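Long-range contacts in amino acid amide racemase (Ochrobactrum anthropi, PDB 6GIO), which binds pyridoxal-5'-phosphate covalently and belongs to the class-III aminotransferase family of PLP-dependent enzymes: residues L234-E239 against M262-K267; R96-N101 against H251-E256. All blocks are in the same frame, centred on the assembly; numbering follows the deposited sequence.

Contact 1: residues L234-E239 against M262-K267. With PLP (pyridoxal-5'-phosphate), chain G.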
loop_
_atom_site.group_PDB
_atom_site.type_symbol
_atom_site.label_atom_id
_atom_site.label_comp_id
_atom_site.label_asym_id
_atom_site.label_seq_id
_atom_site.Cartn_x
_atom_site.Cartn_y
_atom_site.Cartn_z
ATOM N N LEU C 234 -0.528 -1.137 25.448
ATOM C CA LEU C 234 -1.564 -0.563 24.612
ATOM C C LEU C 234 -2.359 -1.656 23.870
ATOM O O LEU C 234 -1.805 -2.690 23.451
ATOM C CB LEU C 234 -0.946 0.421 23.624
ATOM C CG LEU C 234 -0.223 1.619 24.245
ATOM C CD1 LEU C 234 0.426 2.506 23.179
ATOM C CD2 LEU C 234 -1.182 2.412 25.111
ATOM N N VAL C 235 -3.659 -1.402 23.707
ATOM C CA VAL C 235 -4.595 -2.368 23.212
ATOM C C VAL C 235 -5.023 -1.946 21.802
ATOM O O VAL C 235 -5.539 -0.846 21.587
ATOM C CB VAL C 235 -5.788 -2.462 24.182
ATOM C CG1 VAL C 235 -6.821 -3.460 23.688
ATOM C CG2 VAL C 235 -5.292 -2.839 25.581
ATOM N N VAL C 236 -4.730 -2.816 20.846
ATOM C CA VAL C 236 -4.880 -2.497 19.448
ATOM C C VAL C 236 -5.950 -3.443 18.938
ATOM O O VAL C 236 -5.782 -4.641 19.035
ATOM C CB VAL C 236 -3.569 -2.767 18.644
ATOM C CG1 VAL C 236 -3.749 -2.441 17.158
ATOM C CG2 VAL C 236 -2.366 -2.009 19.202
ATOM N N VAL C 237 -7.019 -2.925 18.358
ATOM C CA VAL C 237 -7.978 -3.769 17.673
ATOM C C VAL C 237 -7.861 -3.618 16.135
ATOM O O VAL C 237 -7.936 -2.514 15.584
ATOM C CB VAL C 237 -9.440 -3.477 18.126
ATOM C CG1 VAL C 237 -10.414 -4.342 17.344
ATOM C CG2 VAL C 237 -9.617 -3.746 19.613
ATOM N N ASP C 238 -7.700 -4.747 15.461
ATOM C CA ASP C 238 -7.713 -4.828 13.981
ATOM C C ASP C 238 -9.150 -4.982 13.476
ATOM O O ASP C 238 -9.720 -6.073 13.562
ATOM C CB ASP C 238 -6.879 -6.038 13.557
ATOM C CG ASP C 238 -6.636 -6.088 12.050
ATOM O OD1 ASP C 238 -7.440 -5.511 11.304
ATOM O OD2 ASP C 238 -5.637 -6.696 11.607
ATOM N N GLU C 239 -9.738 -3.905 12.966
ATOM C CA GLU C 239 -11.093 -3.923 12.423
ATOM C C GLU C 239 -11.056 -4.061 10.890
ATOM O O GLU C 239 -12.041 -3.870 10.211
ATOM C CB GLU C 239 -11.862 -2.672 12.825
ATOM C CG GLU C 239 -12.183 -2.565 14.333
ATOM C CD GLU C 239 -13.482 -3.287 14.765
ATOM O OE1 GLU C 239 -14.421 -3.339 13.934
ATOM O OE2 GLU C 239 -13.586 -3.797 15.931
ATOM N N MET C 262 -5.997 1.875 20.185
ATOM C CA MET C 262 -5.665 2.073 18.791
ATOM C C MET C 262 -6.565 1.186 17.986
ATOM O O MET C 262 -6.766 0.027 18.356
ATOM C CB MET C 262 -4.188 1.725 18.532
ATOM C CG MET C 262 -3.731 1.833 17.061
ATOM S SD MET C 262 -1.969 1.546 16.736
ATOM C CE MET C 262 -1.294 3.057 17.462
ATOM N N VAL C 263 -7.080 1.719 16.873
ATOM C CA VAL C 263 -7.899 0.923 15.980
ATOM C C VAL C 263 -7.328 0.992 14.576
ATOM O O VAL C 263 -6.924 2.075 14.131
ATOM C CB VAL C 263 -9.372 1.390 15.958
ATOM C CG1 VAL C 263 -10.196 0.466 15.076
ATOM C CG2 VAL C 263 -9.964 1.432 17.365
ATOM N N VAL C 264 -7.281 -0.160 13.906
ATOM C CA VAL C 264 -6.757 -0.259 12.536
ATOM C C VAL C 264 -7.912 -0.584 11.606
ATOM O O VAL C 264 -8.721 -1.535 11.877
ATOM C CB VAL C 264 -5.652 -1.333 12.442
ATOM C CG1 VAL C 264 -5.045 -1.415 11.018
ATOM C CG2 VAL C 264 -4.564 -1.060 13.472
ATOM N N PHE C 265 -8.054 0.237 10.541
ATOM C CA PHE C 265 -9.114 0.053 9.581
ATOM C C PHE C 265 -8.572 -0.269 8.194
ATOM O O PHE C 265 -7.450 0.111 7.851
ATOM C CB PHE C 265 -9.962 1.309 9.464
ATOM C CG PHE C 265 -10.652 1.735 10.739
ATOM C CD1 PHE C 265 -11.883 1.230 11.066
ATOM C CD2 PHE C 265 -10.109 2.738 11.532
ATOM C CE1 PHE C 265 -12.531 1.655 12.192
ATOM C CE2 PHE C 265 -10.775 3.200 12.659
ATOM C CZ PHE C 265 -11.981 2.641 12.996
ATOM N N GLY C 266 -9.382 -0.949 7.390
ATOM C CA GLY C 266 -8.996 -1.201 6.010
ATOM C C GLY C 266 -10.088 -1.821 5.197
ATOM O O GLY C 266 -11.268 -1.660 5.480
ATOM N N LYS C 267 -9.673 -2.555 4.170
ATOM C CA LYS C 267 -10.596 -3.258 3.306
ATOM C C LYS C 267 -11.814 -2.366 2.936
ATOM O O LYS C 267 -11.686 -1.433 2.131
ATOM C CB LYS C 267 -10.980 -4.595 3.933
ATOM C CG LYS C 267 -9.957 -5.706 3.698
ATOM C CD LYS C 267 -10.381 -7.055 4.315
ATOM C CE LYS C 267 -9.438 -8.221 3.957
ATOM N NZ LYS C 267 -8.178 -8.302 4.734
HETATM N N1 PLP G . -5.809 -7.423 9.205
HETATM C C2 PLP G . -6.918 -8.190 9.059
HETATM C C2A PLP G . -7.751 -8.632 10.222
HETATM C C3 PLP G . -7.348 -8.648 7.713
HETATM O O3 PLP G . -8.440 -9.412 7.585
HETATM C C4 PLP G . -6.592 -8.231 6.516
HETATM C C4A PLP G . -7.028 -8.674 5.156
HETATM C C5 PLP G . -5.389 -7.371 6.795
HETATM C C6 PLP G . -5.078 -7.027 8.129
HETATM C C5A PLP G . -4.495 -6.932 5.647
HETATM O O4P PLP G . -5.168 -6.243 4.585
HETATM P P PLP G . -4.534 -6.158 3.122
HETATM O O1P PLP G . -5.256 -4.979 2.546
HETATM O O2P PLP G . -4.867 -7.462 2.420
HETATM O O3P PLP G . -3.051 -5.891 3.331
HETATM O O HOH W 1 -12.050 -1.590 8.417
#
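Val237 is held between Met262 and Val264 in a parallel beta pair: its N donates to Met262 O at 3.0 Å, and its O accepts from Val264 N at 3.0 Å. Met262 N to Val235 O and Glu239 N to Val264 O continue the ladder. On the face carrying Asp238, packed on helix 112-127, the Val236 and Val264 side chains cross obliquely, CG1 to CG2 4.0 Å. Glu239 begins with CB 3.5 Å from Val264 O; CG, beside its own backbone N (chi1 -68°), then lies 3.7 Å from Val263 CG1. The chain bends at chi2 (-86°), which turns CD aside, and the carboxylate turns to the backbone N-H groups of Cys252 and Phe253. Beyond the paired strands, water 1 donates to Glu239 O and accepts from Gly266 N. Lys267 NZ is bonded to C4A of pyridoxal-5'-phosphate at 1.3 Å. Asp238 OD2 lies 2.5 Å from N1 of the ring and is hydrogen-bonded to His140; OD1 takes the N-H of Val240. Strand 234-238 thus presents the carboxylate facing the pyridine nitrogen, and the loop just after strand 262-265 the Schiff-base lysine, as in fold-type I PLP enzymes.

Contact 2: residues R96-N101 against H251-E256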
loop_
_atom_site.group_PDB
_atom_site.type_symbol
_atom_site.label_atom_id
_atom_site.label_comp_id
_atom_site.label_asym_id
_atom_site.label_seq_id
_atom_site.Cartn_x
_atom_site.Cartn_y
_atom_site.Cartn_z
ATOM N N ARG C 96 -14.880 11.086 14.924
ATOM C CA ARG C 96 -16.239 11.186 15.378
ATOM C C ARG C 96 -16.902 9.812 15.551
ATOM O O ARG C 96 -17.563 9.598 16.536
ATOM C CB ARG C 96 -17.042 12.048 14.379
ATOM C CG ARG C 96 -18.496 12.327 14.750
ATOM C CD ARG C 96 -19.211 13.183 13.687
ATOM N NE ARG C 96 -18.967 12.677 12.329
ATOM C CZ ARG C 96 -19.679 11.727 11.714
ATOM N NH1 ARG C 96 -20.736 11.161 12.305
ATOM N NH2 ARG C 96 -19.333 11.343 10.492
ATOM N N ILE C 97 -16.748 8.888 14.595
ATOM C CA ILE C 97 -17.439 7.601 14.717
ATOM C C ILE C 97 -16.751 6.560 15.609
ATOM O O ILE C 97 -17.296 5.493 15.860
ATOM C CB ILE C 97 -17.749 6.960 13.335
ATOM C CG1 ILE C 97 -16.508 6.410 12.653
ATOM C CG2 ILE C 97 -18.489 7.946 12.455
ATOM C CD1 ILE C 97 -16.814 5.406 11.534
ATOM N N THR C 98 -15.535 6.827 16.060
ATOM C CA THR C 98 -14.836 5.842 16.834
ATOM C C THR C 98 -14.771 6.370 18.260
ATOM O O THR C 98 -14.226 7.420 18.504
ATOM C CB THR C 98 -13.422 5.548 16.273
ATOM O OG1 THR C 98 -13.502 5.223 14.865
ATOM C CG2 THR C 98 -12.785 4.372 17.016
ATOM N N PRO C 99 -15.347 5.641 19.217
ATOM C CA PRO C 99 -15.222 6.156 20.586
ATOM C C PRO C 99 -13.764 6.199 21.031
ATOM O O PRO C 99 -12.919 5.419 20.562
ATOM C CB PRO C 99 -16.000 5.146 21.416
ATOM C CG PRO C 99 -15.905 3.867 20.639
ATOM C CD PRO C 99 -15.869 4.263 19.179
ATOM N N GLY C 100 -13.474 7.110 21.934
ATOM C CA GLY C 100 -12.111 7.367 22.319
ATOM C C GLY C 100 -12.045 8.539 23.269
ATOM O O GLY C 100 -12.965 9.339 23.330
ATOM N N ASN C 101 -10.960 8.607 24.018
ATOM C CA ASN C 101 -10.766 9.687 25.014
ATOM C C ASN C 101 -9.451 10.418 24.739
ATOM O O ASN C 101 -8.555 9.801 24.200
ATOM C CB ASN C 101 -10.817 9.117 26.423
ATOM C CG ASN C 101 -12.208 8.684 26.815
ATOM O OD1 ASN C 101 -12.378 7.614 27.375
ATOM N ND2 ASN C 101 -13.201 9.493 26.503
ATOM N N HIS C 251 -18.484 -0.778 14.985
ATOM C CA HIS C 251 -17.213 -1.498 15.178
ATOM C C HIS C 251 -17.421 -2.834 15.859
ATOM O O HIS C 251 -18.116 -2.918 16.888
ATOM C CB HIS C 251 -16.248 -0.670 16.012
ATOM C CG HIS C 251 -16.111 0.737 15.546
ATOM N ND1 HIS C 251 -15.510 1.063 14.347
ATOM C CD2 HIS C 251 -16.485 1.908 16.125
ATOM C CE1 HIS C 251 -15.546 2.376 14.198
ATOM N NE2 HIS C 251 -16.132 2.912 15.261
ATOM N N CYS C 252 -16.812 -3.882 15.304
ATOM C CA CYS C 252 -16.990 -5.189 15.890
ATOM C C CYS C 252 -16.559 -5.219 17.341
ATOM O O CYS C 252 -17.068 -5.985 18.095
ATOM C CB CYS C 252 -16.260 -6.269 15.118
ATOM S SG CYS C 252 -16.583 -7.941 15.759
ATOM N N PHE C 253 -15.585 -4.415 17.735
ATOM C CA PHE C 253 -15.144 -4.462 19.149
ATOM C C PHE C 253 -16.206 -3.968 20.117
ATOM O O PHE C 253 -16.114 -4.252 21.340
ATOM C CB PHE C 253 -13.835 -3.702 19.355
ATOM C CG PHE C 253 -13.938 -2.214 19.195
ATOM C CD1 PHE C 253 -14.344 -1.407 20.262
ATOM C CD2 PHE C 253 -13.521 -1.586 18.017
ATOM C CE1 PHE C 253 -14.386 -0.032 20.130
ATOM C CE2 PHE C 253 -13.525 -0.192 17.902
ATOM C CZ PHE C 253 -13.964 0.576 18.952
ATOM N N GLN C 254 -17.209 -3.249 19.611
ATOM C CA GLN C 254 -18.278 -2.765 20.494
ATOM C C GLN C 254 -19.184 -3.902 20.994
ATOM O O GLN C 254 -19.904 -3.711 21.957
ATOM C CB GLN C 254 -19.127 -1.666 19.820
ATOM C CG GLN C 254 -18.366 -0.402 19.526
ATOM C CD GLN C 254 -19.126 0.627 18.731
ATOM O OE1 GLN C 254 -19.572 0.380 17.603
ATOM N NE2 GLN C 254 -19.181 1.842 19.278
ATOM N N HIS C 255 -19.146 -5.070 20.338
ATOM C CA HIS C 255 -19.802 -6.259 20.841
ATOM C C HIS C 255 -19.073 -6.830 22.086
ATOM O O HIS C 255 -19.643 -7.605 22.819
ATOM C CB HIS C 255 -19.809 -7.378 19.770
ATOM C CG HIS C 255 -20.651 -7.078 18.577
ATOM N ND1 HIS C 255 -22.029 -7.111 18.610
ATOM C CD2 HIS C 255 -20.311 -6.740 17.311
ATOM C CE1 HIS C 255 -22.498 -6.791 17.417
ATOM N NE2 HIS C 255 -21.478 -6.566 16.610
ATOM N N GLU C 256 -17.792 -6.502 22.261
ATOM C CA GLU C 256 -16.902 -7.245 23.156
ATOM C C GLU C 256 -16.476 -6.441 24.376
ATOM O O GLU C 256 -15.621 -6.913 25.119
ATOM C CB GLU C 256 -15.656 -7.696 22.398
ATOM C CG GLU C 256 -15.934 -8.658 21.245
ATOM C CD GLU C 256 -16.262 -10.050 21.714
ATOM O OE1 GLU C 256 -16.064 -10.337 22.927
ATOM O OE2 GLU C 256 -16.720 -10.858 20.866
#
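The imidazole of His251 meets the end of helix 85-97 edge-on: Ile97 O lies at the ring's edge, close to its plane, while Thr98 OG1 and Pro99 CD approach obliquely. The Phe253 ring has Thr98 CG2 at its edge, 4.4 Å from CZ. Arg96 takes no part in these ring contacts and forms a salt bridge to Glu314 on helix 300-315.

One hydrogen bond joins the two segments. His251 NE2 donates to Ile97 O at 2.9 Å with an angle of 157° at the hydrogen, although the donor stands 45° out of the carbonyl plane. CG of His251 stands anti to its carbonyl carbon (chi1 -49°), and the ring extends from there to Ile97 O. Thr98 crosses the imidazole at about a right angle, OG1 being 3.5 Å from NE2; that hydroxyl is hydrogen-bonded to Leu94 O, in the last turn of helix 85-97. Pro99 CD and His251 CD2 meet tip to tip at 3.9 Å, and Pro99 and Phe253 likewise reach toward each other, CD to CZ 4.2 Å. Gln254 crosses Pro99 at a slant, NE2 to CG 4.1 Å, while its OE1 accepts from His251 N at 3.1 Å, tying the carboxamide back to the start of the 3-10 turn.

The imidazole therefore uses NE2 as a donor toward a helix C-terminal carbonyl, whose partial negative charge probably strengthens the bond, and proline and phenylalanine carbons supply the apolar packing beside it.

Overall arrangement
The centres of contacts 1 and 2 are 10 Å apart, and the segments alternate along the chain: 251-256 belongs to the connection between the two strands of contact 1, whereas 96-101 leaves helix 85-97. Glu239 joins them directly, with OE1 2.8 Å from Cys252 N and OE2 2.8 Å from Phe253 N, both probable hydrogen bonds. A second junction is packing, Phe265 CZ against Thr98 OG1 at 3.5 Å. Contact 1 lies in the cofactor pocket, where Gly112 and Ser113 of the same chain, and Thr295 of the second subunit, also hydrogen-bond pyridoxal-5'-phosphate. Contact 2 lies farther out, the Phe253 side chain being about 12 Å from the cofactor.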